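Local atomic coordinates of protein BA_2500 (Bacillus anthracis, PDB entry 4GUC), a protein that is of unknown function but belongs to the DUF5065 family, whose predicted kinship is with the immunoglobulin-like E-set domains. Residues A[44-49]-A[102-107]. Numbering follows the deposited sequence.
Sequences IYTGGK and AVMKLG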
ATOM      1  N   ILE A  44      -3.797 -12.123   1.082  1.00 12.75           N
ATOM      2  CA  ILE A  44      -5.026 -11.626   0.480  1.00 11.44           C
ATOM      3  C   ILE A  44      -5.522 -12.494  -0.654  1.00 12.18           C
ATOM      4  O   ILE A  44      -4.709 -12.956  -1.482  1.00 11.86           O
ATOM      5  CB  ILE A  44      -4.689 -10.225  -0.165  1.00 13.83           C
ATOM      6  CG1 ILE A  44      -4.000  -9.300   0.854  1.00 17.03           C
ATOM      7  CG2 ILE A  44      -5.937  -9.586  -0.713  1.00 14.88           C
ATOM      8  CD1 ILE A  44      -3.533  -7.961   0.309  1.00 18.51           C
ATOM      9  N   TYR A  45      -6.825 -12.753  -0.722  1.00 11.29           N
ATOM     10  CA  TYR A  45      -7.389 -13.494  -1.844  1.00 10.66           C
ATOM     11  C   TYR A  45      -7.289 -12.622  -3.103  1.00 11.06           C
ATOM     12  O   TYR A  45      -7.795 -11.485  -3.101  1.00 14.13           O
ATOM     13  CB  TYR A  45      -8.851 -13.869  -1.605  1.00 12.20           C
ATOM     14  CG  TYR A  45      -9.541 -14.414  -2.845  1.00 11.57           C
ATOM     15  CD1 TYR A  45      -9.199 -15.670  -3.368  1.00 10.69           C
ATOM     16  CD2 TYR A  45     -10.572 -13.703  -3.486  1.00 14.56           C
ATOM     17  CE1 TYR A  45      -9.798 -16.180  -4.456  1.00 10.83           C
ATOM     18  CE2 TYR A  45     -11.195 -14.227  -4.592  1.00 15.25           C
ATOM     19  CZ  TYR A  45     -10.822 -15.482  -5.075  1.00 12.70           C
ATOM     20  OH  TYR A  45     -11.473 -16.019  -6.190  1.00 16.41           O
ATOM     21  N   THR A  46      -6.705 -13.128  -4.183  1.00 10.71           N
ATOM     22  CA  THR A  46      -6.537 -12.347  -5.413  1.00 12.25           C
ATOM     23  C   THR A  46      -7.193 -12.924  -6.665  1.00 13.52           C
ATOM     24  O   THR A  46      -7.048 -12.417  -7.771  1.00 13.68           O
ATOM     25  CB  THR A  46      -5.078 -12.034  -5.621  1.00 11.10           C
ATOM     26  OG1 THR A  46      -4.290 -13.221  -5.559  1.00 12.12           O
ATOM     27  CG2 THR A  46      -4.542 -11.080  -4.523  1.00 14.85           C
ATOM     28  N   GLY A  47      -7.933 -14.007  -6.515  1.00 12.95           N
ATOM     29  CA  GLY A  47      -8.675 -14.549  -7.629  1.00 12.00           C
ATOM     30  C   GLY A  47      -7.945 -15.460  -8.585  1.00 12.15           C
ATOM     31  O   GLY A  47      -6.786 -15.761  -8.405  1.00 11.43           O
ATOM     32  N   GLY A  48      -8.642 -15.835  -9.657  1.00 14.33           N
ATOM     33  CA  GLY A  48      -8.131 -16.766 -10.637  1.00 14.50           C
ATOM     34  C   GLY A  48      -7.733 -16.282 -11.989  1.00 15.08           C
ATOM     35  O   GLY A  48      -7.644 -17.095 -12.907  1.00 16.19           O
ATOM     36  N   LYS A  49      -7.463 -14.990 -12.134  1.00 14.13           N
ATOM     37  CA  LYS A  49      -7.055 -14.498 -13.446  1.00 15.13           C
ATOM     38  C   LYS A  49      -5.971 -13.400 -13.459  1.00 14.07           C
ATOM     39  O   LYS A  49      -5.369 -13.172 -14.489  1.00 15.56           O
ATOM     40  CB  LYS A  49      -8.250 -14.076 -14.292  1.00 18.64           C
ATOM     41  CG  LYS A  49      -8.928 -12.859 -13.839  1.00 18.98           C
ATOM     42  CD  LYS A  49     -10.125 -12.531 -14.774  1.00 24.45           C
ATOM     43  CE  LYS A  49     -10.827 -11.236 -14.362  1.00 27.56           C
ATOM     44  NZ  LYS A  49      -9.934 -10.013 -14.472  1.00 33.47           N
ATOM     45  N   ALA A 102      -1.191   1.343   2.277  1.00  9.90           N
ATOM     46  CA  ALA A 102      -0.883   0.194   1.439  1.00 10.90           C
ATOM     47  C   ALA A 102      -1.994   0.072   0.399  1.00 10.39           C
ATOM     48  O   ALA A 102      -3.191   0.082   0.734  1.00 10.94           O
ATOM     49  CB  ALA A 102      -0.755  -1.097   2.249  1.00 11.25           C
ATOM     50  N   VAL A 103      -1.587  -0.055  -0.863  1.00  9.97           N
ATOM     51  CA  VAL A 103      -2.499  -0.156  -1.987  1.00  9.04           C
ATOM     52  C   VAL A 103      -2.168  -1.383  -2.815  1.00 10.76           C
ATOM     53  O   VAL A 103      -0.991  -1.653  -3.059  1.00 10.73           O
ATOM     54  CB  VAL A 103      -2.377   1.108  -2.910  1.00 10.09           C
ATOM     55  CG1 VAL A 103      -3.276   1.035  -4.127  1.00 11.20           C
ATOM     56  CG2 VAL A 103      -2.658   2.377  -2.094  1.00 10.25           C
HETATM   57  N   MSE A 104      -3.187  -2.130  -3.238  1.00  9.22           N
HETATM   58  CA  MSE A 104      -3.014  -3.274  -4.096  1.00  9.53           C
HETATM   59  C   MSE A 104      -3.658  -3.047  -5.444  1.00 10.21           C
HETATM   60  O   MSE A 104      -4.811  -2.571  -5.518  1.00 10.87           O
HETATM   61  CB  MSE A 104      -3.600  -4.547  -3.482  1.00 10.61           C
HETATM   62  CG  MSE A 104      -3.333  -5.813  -4.335  1.00  9.81           C
HETATM   63 SE   MSE A 104      -3.934  -7.485  -3.630  1.00 14.19          SE
HETATM   64  CE  MSE A 104      -5.814  -7.200  -3.796  1.00 13.72           C
ATOM     65  N   LYS A 105      -2.909  -3.316  -6.510  1.00 10.18           N
ATOM     66  CA  LYS A 105      -3.430  -3.256  -7.870  1.00  9.88           C
ATOM     67  C   LYS A 105      -3.661  -4.729  -8.261  1.00 10.44           C
ATOM     68  O   LYS A 105      -2.754  -5.571  -8.123  1.00 12.85           O
ATOM     69  CB  LYS A 105      -2.471  -2.607  -8.831  1.00 10.42           C
ATOM     70  CG  LYS A 105      -3.030  -2.554 -10.297  1.00 13.01           C
ATOM     71  CD  LYS A 105      -2.087  -1.834 -11.190  1.00 12.74           C
ATOM     72  CE  LYS A 105      -2.564  -1.743 -12.633  1.00 19.15           C
ATOM     73  NZ  LYS A 105      -2.634  -3.073 -13.305  1.00 19.62           N
ATOM     74  N   LEU A 106      -4.859  -5.038  -8.756  1.00 11.29           N
ATOM     75  CA  LEU A 106      -5.206  -6.415  -9.165  1.00 11.48           C
ATOM     76  C   LEU A 106      -5.963  -6.228 -10.456  1.00 13.15           C
ATOM     77  O   LEU A 106      -7.128  -5.831 -10.465  1.00 12.63           O
ATOM     78  CB  LEU A 106      -6.056  -7.103  -8.121  1.00 12.05           C
ATOM     79  CG  LEU A 106      -6.359  -8.571  -8.333  1.00 12.38           C
ATOM     80  CD1 LEU A 106      -5.076  -9.412  -8.268  1.00 12.75           C
ATOM     81  CD2 LEU A 106      -7.388  -9.046  -7.300  1.00 14.97           C
ATOM     82  N   GLY A 107      -5.304  -6.504 -11.565  1.00 14.13           N
ATOM     83  CA  GLY A 107      -5.955  -6.244 -12.861  1.00 14.66           C
ATOM     84  C   GLY A 107      -6.161  -4.739 -12.989  1.00 14.34           C
ATOM     85  O   GLY A 107      -5.273  -3.960 -12.687  1.00 16.55           O
TER
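Met104, a selenomethionine, reaches from strand 98-106 to Ile44 and Thr46 on the facing segment 44-49. Its CG lies anti to the backbone N (chi1 -176°) and chi2 is extended too, which carries SE straight out from its strand; the bend at chi3 (69°) then turns the methyl aside. SE thereby rests 3.8 Å from Thr46 CG2. CE lies 3.9 Å from Ile44 CG2, the side chains of Ile44 and Met104 running past each other in opposite senses. Two residues on, Leu106 points the same way and sets both its methyls against Thr46, the two side chains meeting at a slant. CD1 meets Thr46 CB at 3.7 Å, and CD2 approaches the backbone carbonyl Thr46 O to 3.4 Å. Thr46 turns its methyl inward, whereas its hydroxyl makes a weak hydrogen bond to Asn83 O. No hydrogen bond joins the two segments; each backbone pairs elsewhere, Ile44 with Gly85 and Met104 with Tyr111. Val54 and Tyr111 also touch Met104, and Leu29 lies against Ile44. Van der Waals contacts, mostly between side chains, thus bridge strand 39-45 and the loop that follows it to strand 98-106 of the other sheet, consistent with the beta-sandwich of an E-set-like fold.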